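Local coordinates for Zn-dependent hydrolase, glyoxylase (Echinicola vietnamensis, PDB 6T5K), which probably hydrolyses the amide bond of beta-lactam antibiotics, carbapenems among them, as a zinc-dependent class B metallo-beta-lactamase, at residues Y171-K185 / I209-H223. Numbering follows the deposited sequence. Where two conformers were deposited one is given.
Sequences YFPDDQVLFGGCLIK and ISTAYPNLRLVIPGH. With ZN (zinc ion), chain H.
C182 and H223 meet at a zinc ion: C182 SG binds it at 2.1 Å and H223 NE2 at 2.2 Å, with two waters and D104 completing the shell. The sulfur sits oblique to the imidazole ring. On H223, ND1 is hydrogen-bonded to the carbonyl of A55, which fixes the ring's rotation and points NE2 at the metal. Behind the ligands, water 2 donates to I184 O and accepts a weak bond from H223 N, while G222 N makes a weak bond to G181 O. Strands 177-181 and 218-221 run parallel into this site, so each carries a zinc ligand into it near its C-terminal end. Joined through helix 201-212, they form a beta-alpha-beta unit of the metallo-beta-lactamase fold, with 218-221 an outermost strand of the five-stranded sheet. L178 is held by two backbone hydrogen bonds: its N donates to L218 O at 2.9 Å, and its O accepts I220 N at 2.8 Å with a C=O...N angle of 171°. Where the strands start, Q176 O accepts from both R217 N and L218 N; Q176 and V177 together oppose F172 in a G1 beta bulge. The R217 guanidinium lays one face over Q176 CB, and water 1 links Q176 OE1 to N215 N. On the helix side of the sheet, L178 holds CG anti to its backbone N (chi1 -175°), bringing CD2 to I209 CG2 at 3.9 Å and CD1 against the Y213 ring. Y171 and Y213 stack face to face, centroids 4.1 Å apart and planes tilted by 24°; L216 CD2 closes on the Y171 ring edge. On the opposite face, V177 CG1 touches I220 CD1 at 3.9 Å, and I220 CG2 meets the F179 ring edge; I220 also rests on V41 and F179 on M59, both of the eight-stranded sheet.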
loop_
_atom_site.group_PDB
_atom_site.type_symbol
_atom_site.label_atom_id
_atom_site.label_comp_id
_atom_site.label_asym_id
_atom_site.label_seq_id
_atom_site.Cartn_x
_atom_site.Cartn_y
_atom_site.Cartn_z
ATOM N N TYR A 171 -1.367 -6.931 -5.379
ATOM C CA TYR A 171 -1.932 -7.090 -6.712
ATOM C C TYR A 171 -3.334 -7.655 -6.581
ATOM O O TYR A 171 -3.533 -8.697 -5.951
ATOM C CB TYR A 171 -1.073 -8.050 -7.520
ATOM C CG TYR A 171 -1.651 -8.396 -8.857
ATOM C CD1 TYR A 171 -1.949 -7.421 -9.816
ATOM C CD2 TYR A 171 -1.915 -9.718 -9.164
ATOM C CE1 TYR A 171 -2.466 -7.795 -11.048
ATOM C CE2 TYR A 171 -2.425 -10.088 -10.370
ATOM C CZ TYR A 171 -2.690 -9.139 -11.312
ATOM O OH TYR A 171 -3.208 -9.549 -12.517
ATOM N N PHE A 172 -4.296 -6.978 -7.196
ATOM C CA PHE A 172 -5.698 -7.396 -7.177
ATOM C C PHE A 172 -6.111 -7.635 -8.616
ATOM O O PHE A 172 -6.429 -6.678 -9.348
ATOM C CB PHE A 172 -6.579 -6.335 -6.551
ATOM C CG PHE A 172 -8.019 -6.716 -6.503
ATOM C CD1 PHE A 172 -8.429 -7.836 -5.809
ATOM C CD2 PHE A 172 -8.945 -5.998 -7.192
ATOM C CE1 PHE A 172 -9.763 -8.182 -5.754
ATOM C CE2 PHE A 172 -10.245 -6.341 -7.144
ATOM C CZ PHE A 172 -10.663 -7.441 -6.438
ATOM N N PRO A 173 -6.131 -8.884 -9.059
ATOM C CA PRO A 173 -6.260 -9.128 -10.491
ATOM C C PRO A 173 -7.639 -8.823 -11.035
ATOM O O PRO A 173 -7.776 -8.472 -12.207
ATOM C CB PRO A 173 -5.917 -10.617 -10.624
ATOM C CG PRO A 173 -6.223 -11.205 -9.240
ATOM C CD PRO A 173 -5.773 -10.107 -8.307
ATOM N N ASP A 174 -8.695 -8.952 -10.240
ATOM C CA ASP A 174 -10.034 -8.793 -10.813
ATOM C C ASP A 174 -10.230 -7.421 -11.442
ATOM O O ASP A 174 -10.930 -7.298 -12.455
ATOM C CB ASP A 174 -11.089 -9.024 -9.749
ATOM C CG ASP A 174 -11.110 -10.431 -9.292
ATOM O OD1 ASP A 174 -10.153 -10.779 -8.585
ATOM O OD2 ASP A 174 -12.044 -11.175 -9.666
ATOM N N ASP A 175 -9.669 -6.375 -10.843
ATOM C CA ASP A 175 -9.750 -5.034 -11.408
ATOM C C ASP A 175 -8.435 -4.628 -12.076
ATOM O O ASP A 175 -8.307 -3.461 -12.493
ATOM C CB ASP A 175 -10.083 -3.998 -10.312
ATOM C CG ASP A 175 -11.471 -4.157 -9.706
ATOM O OD1 ASP A 175 -12.266 -5.032 -10.108
ATOM O OD2 ASP A 175 -11.753 -3.367 -8.764
ATOM N N GLN A 176 -7.446 -5.516 -12.121
ATOM C CA GLN A 176 -6.120 -5.211 -12.689
ATOM C C GLN A 176 -5.532 -3.946 -12.025
ATOM O O GLN A 176 -5.109 -2.981 -12.670
ATOM C CB GLN A 176 -6.142 -5.123 -14.227
ATOM C CG GLN A 176 -6.060 -6.447 -14.909
ATOM C CD GLN A 176 -4.706 -7.222 -14.681
ATOM O OE1 GLN A 176 -3.706 -6.680 -14.312
ATOM N NE2 GLN A 176 -4.728 -8.512 -14.975
ATOM N N VAL A 177 -5.458 -4.032 -10.676
ATOM C CA VAL A 177 -4.970 -2.944 -9.844
ATOM C C VAL A 177 -3.727 -3.392 -9.100
ATOM O O VAL A 177 -3.699 -4.466 -8.493
ATOM C CB VAL A 177 -6.042 -2.521 -8.821
ATOM C CG1 VAL A 177 -5.497 -1.431 -7.868
ATOM C CG2 VAL A 177 -7.272 -2.023 -9.517
ATOM N N LEU A 178 -2.737 -2.522 -9.069
ATOM C CA LEU A 178 -1.530 -2.754 -8.309
ATOM C C LEU A 178 -1.391 -1.657 -7.276
ATOM O O LEU A 178 -1.402 -0.469 -7.635
ATOM C CB LEU A 178 -0.290 -2.682 -9.219
ATOM C CG LEU A 178 1.031 -3.036 -8.522
ATOM C CD1 LEU A 178 1.273 -4.526 -8.590
ATOM C CD2 LEU A 178 2.217 -2.290 -9.112
ATOM N N PHE A 179 -1.204 -2.057 -6.013
ATOM C CA PHE A 179 -0.720 -1.144 -4.987
ATOM C C PHE A 179 0.803 -1.274 -4.969
ATOM O O PHE A 179 1.350 -2.282 -4.490
ATOM C CB PHE A 179 -1.304 -1.403 -3.604
ATOM C CG PHE A 179 -0.805 -0.417 -2.601
ATOM C CD1 PHE A 179 -1.177 0.910 -2.683
ATOM C CD2 PHE A 179 0.078 -0.804 -1.608
ATOM C CE1 PHE A 179 -0.675 1.837 -1.789
ATOM C CE2 PHE A 179 0.592 0.110 -0.720
ATOM C CZ PHE A 179 0.196 1.436 -0.789
ATOM N N GLY A 180 1.490 -0.263 -5.518
ATOM C CA GLY A 180 2.939 -0.296 -5.599
ATOM C C GLY A 180 3.633 0.134 -4.333
ATOM O O GLY A 180 4.802 -0.191 -4.142
ATOM N N GLY A 181 2.924 0.825 -3.446
ATOM C CA GLY A 181 3.566 1.375 -2.268
ATOM C C GLY A 181 4.703 2.293 -2.676
ATOM O O GLY A 181 4.744 2.791 -3.806
ATOM N N CYS A 182 5.646 2.493 -1.742
ATOM C CA CYS A 182 6.647 3.523 -1.980
ATOM C C CYS A 182 7.702 3.098 -2.977
ATOM O O CYS A 182 8.548 3.922 -3.343
ATOM C CB CYS A 182 7.254 4.003 -0.697
ATOM S SG CYS A 182 5.961 4.557 0.430
ATOM N N LEU A 183 7.669 1.829 -3.407
ATOM C CA LEU A 183 8.517 1.355 -4.494
ATOM C C LEU A 183 8.125 1.970 -5.820
ATOM O O LEU A 183 8.964 2.036 -6.726
ATOM C CB LEU A 183 8.349 -0.165 -4.587
ATOM C CG LEU A 183 9.074 -0.995 -5.630
ATOM C CD1 LEU A 183 10.548 -0.918 -5.433
ATOM C CD2 LEU A 183 8.526 -2.414 -5.519
ATOM N N ILE A 184 6.865 2.383 -5.974
ATOM C CA ILE A 184 6.384 2.979 -7.210
ATOM C C ILE A 184 6.124 4.459 -6.986
ATOM O O ILE A 184 5.458 4.833 -6.013
ATOM C CB ILE A 184 5.131 2.272 -7.748
ATOM C CG1 ILE A 184 5.410 0.768 -7.963
ATOM C CG2 ILE A 184 4.623 2.986 -9.019
ATOM C CD1 ILE A 184 6.602 0.482 -8.853
ATOM N N LYS A 185 6.670 5.290 -7.880
ATOM C CA LYS A 185 6.487 6.733 -7.858
ATOM C C LYS A 185 5.329 7.176 -8.737
ATOM O O LYS A 185 5.024 6.561 -9.760
ATOM C CB LYS A 185 7.744 7.459 -8.330
ATOM C CG LYS A 185 8.956 7.117 -7.511
ATOM C CD LYS A 185 8.745 7.434 -6.047
ATOM C CE LYS A 185 10.073 7.328 -5.264
ATOM N NZ LYS A 185 9.916 7.649 -3.854
ATOM N N ILE A 209 8.150 -6.347 -11.981
ATOM C CA ILE A 209 6.726 -6.066 -11.747
ATOM C C ILE A 209 6.005 -5.802 -13.063
ATOM O O ILE A 209 4.939 -6.357 -13.331
ATOM C CB ILE A 209 6.568 -4.872 -10.781
ATOM C CG1 ILE A 209 7.106 -5.270 -9.388
ATOM C CG2 ILE A 209 5.099 -4.437 -10.647
ATOM C CD1 ILE A 209 7.297 -4.128 -8.447
ATOM N N SER A 210 6.576 -4.933 -13.895
ATOM C CA SER A 210 5.956 -4.655 -15.183
ATOM C C SER A 210 5.819 -5.932 -15.997
ATOM O O SER A 210 4.770 -6.191 -16.603
ATOM C CB SER A 210 6.818 -3.647 -15.936
ATOM O OG SER A 210 6.932 -2.451 -15.188
ATOM N N THR A 211 6.872 -6.741 -16.015
ATOM C CA THR A 211 6.845 -7.983 -16.786
ATOM C C THR A 211 5.823 -8.977 -16.238
ATOM O O THR A 211 5.260 -9.784 -16.993
ATOM C CB THR A 211 8.251 -8.582 -16.776
ATOM O OG1 THR A 211 9.167 -7.650 -17.352
ATOM C CG2 THR A 211 8.341 -9.840 -17.557
ATOM N N ALA A 212 5.610 -8.978 -14.924
ATOM C CA ALA A 212 4.666 -9.905 -14.308
ATOM C C ALA A 212 3.216 -9.493 -14.544
ATOM O O ALA A 212 2.339 -10.360 -14.631
ATOM C CB ALA A 212 4.894 -9.967 -12.791
ATOM N N TYR A 213 2.943 -8.186 -14.591
ATOM C CA TYR A 213 1.575 -7.657 -14.656
ATOM C C TYR A 213 1.412 -6.731 -15.859
ATOM O O TYR A 213 1.115 -5.548 -15.724
ATOM C CB TYR A 213 1.234 -6.927 -13.360
ATOM C CG TYR A 213 1.533 -7.698 -12.096
ATOM C CD1 TYR A 213 0.953 -8.930 -11.844
ATOM C CD2 TYR A 213 2.392 -7.183 -11.158
ATOM C CE1 TYR A 213 1.213 -9.633 -10.682
ATOM C CE2 TYR A 213 2.667 -7.869 -9.990
ATOM C CZ TYR A 213 2.082 -9.102 -9.756
ATOM O OH TYR A 213 2.364 -9.755 -8.575
ATOM N N PRO A 214 1.551 -7.263 -17.067
ATOM C CA PRO A 214 1.460 -6.415 -18.259
ATOM C C PRO A 214 0.079 -5.865 -18.531
ATOM O O PRO A 214 -0.046 -4.901 -19.303
ATOM C CB PRO A 214 1.905 -7.347 -19.392
ATOM C CG PRO A 214 1.582 -8.736 -18.849
ATOM C CD PRO A 214 1.900 -8.650 -17.378
ATOM N N ASN A 215 -0.949 -6.395 -17.877
ATOM C CA ASN A 215 -2.315 -5.986 -18.150
ATOM C C ASN A 215 -2.859 -5.007 -17.132
ATOM O O ASN A 215 -4.055 -4.706 -17.166
ATOM C CB ASN A 215 -3.228 -7.208 -18.221
ATOM C CG ASN A 215 -2.716 -8.238 -19.199
ATOM O OD1 ASN A 215 -2.464 -9.409 -18.848
ATOM N ND2 ASN A 215 -2.470 -7.790 -20.422
ATOM N N LEU A 216 -2.018 -4.488 -16.245
ATOM C CA LEU A 216 -2.507 -3.569 -15.230
ATOM C C LEU A 216 -3.243 -2.395 -15.858
ATOM O O LEU A 216 -2.790 -1.796 -16.844
ATOM C CB LEU A 216 -1.363 -3.042 -14.385
ATOM C CG LEU A 216 -0.834 -4.054 -13.385
ATOM C CD1 LEU A 216 0.478 -3.540 -12.815
ATOM C CD2 LEU A 216 -1.842 -4.301 -12.286
ATOM N N ARG A 217 -4.323 -1.988 -15.192
ATOM C CA ARG A 217 -5.072 -0.802 -15.565
ATOM C C ARG A 217 -4.883 0.349 -14.610
ATOM O O ARG A 217 -5.026 1.499 -15.023
ATOM C CB ARG A 217 -6.567 -1.119 -15.657
ATOM C CG ARG A 217 -6.828 -2.154 -16.703
ATOM C CD ARG A 217 -8.232 -2.141 -17.215
ATOM N NE ARG A 217 -9.146 -2.734 -16.257
ATOM C CZ ARG A 217 -9.376 -4.041 -16.127
ATOM N NH1 ARG A 217 -8.733 -4.915 -16.879
ATOM N NH2 ARG A 217 -10.263 -4.473 -15.235
ATOM N N LEU A 218 -4.586 0.059 -13.348
ATOM C CA LEU A 218 -4.467 1.092 -12.332
ATOM C C LEU A 218 -3.290 0.747 -11.439
ATOM O O LEU A 218 -3.181 -0.392 -10.970
ATOM C CB LEU A 218 -5.752 1.212 -11.487
ATOM C CG LEU A 218 -5.789 2.272 -10.367
ATOM C CD1 LEU A 218 -5.849 3.665 -10.923
ATOM C CD2 LEU A 218 -6.989 1.971 -9.498
ATOM N N VAL A 219 -2.423 1.737 -11.213
ATOM C CA VAL A 219 -1.252 1.603 -10.353
ATOM C C VAL A 219 -1.320 2.714 -9.317
ATOM O O VAL A 219 -1.413 3.897 -9.677
ATOM C CB VAL A 219 0.049 1.699 -11.177
ATOM C CG1 VAL A 219 1.283 1.670 -10.285
ATOM C CG2 VAL A 219 0.114 0.561 -12.178
ATOM N N ILE A 220 -1.236 2.335 -8.042
ATOM C CA ILE A 220 -1.346 3.251 -6.906
ATOM C C ILE A 220 0.038 3.367 -6.274
ATOM O O ILE A 220 0.565 2.366 -5.760
ATOM C CB ILE A 220 -2.359 2.767 -5.864
ATOM C CG1 ILE A 220 -3.748 2.566 -6.457
ATOM C CG2 ILE A 220 -2.358 3.723 -4.651
ATOM C CD1 ILE A 220 -4.582 1.635 -5.600
ATOM N N PRO A 221 0.674 4.532 -6.325
ATOM C CA PRO A 221 1.988 4.716 -5.700
ATOM C C PRO A 221 1.811 5.006 -4.222
ATOM O O PRO A 221 0.718 5.279 -3.750
ATOM C CB PRO A 221 2.521 5.971 -6.412
ATOM C CG PRO A 221 1.253 6.787 -6.636
ATOM C CD PRO A 221 0.169 5.789 -6.928
ATOM N N GLY A 222 2.923 4.956 -3.496
ATOM C CA GLY A 222 2.885 5.225 -2.073
ATOM C C GLY A 222 2.622 6.662 -1.729
ATOM O O GLY A 222 2.144 6.939 -0.622
ATOM N N HIS A 223 2.883 7.577 -2.661
ATOM C CA HIS A 223 2.659 9.002 -2.477
ATOM C C HIS A 223 2.240 9.568 -3.824
ATOM O O HIS A 223 2.763 9.143 -4.854
ATOM C CB HIS A 223 3.952 9.681 -1.991
ATOM C CG HIS A 223 4.524 9.055 -0.748
ATOM N ND1 HIS A 223 4.080 9.359 0.524
ATOM C CD2 HIS A 223 5.477 8.107 -0.595
ATOM C CE1 HIS A 223 4.741 8.623 1.405
ATOM N NE2 HIS A 223 5.609 7.867 0.750
HETATM ZN ZN ZN H . 6.641 6.144 1.627
HETATM O O HOH W 1 -1.435 -7.763 -15.194
HETATM O O HOH W 2 5.504 6.899 -4.153
HETATM O O HOH W 3 7.928 5.637 3.242
HETATM O O HOH W 4 8.274 6.922 0.212
#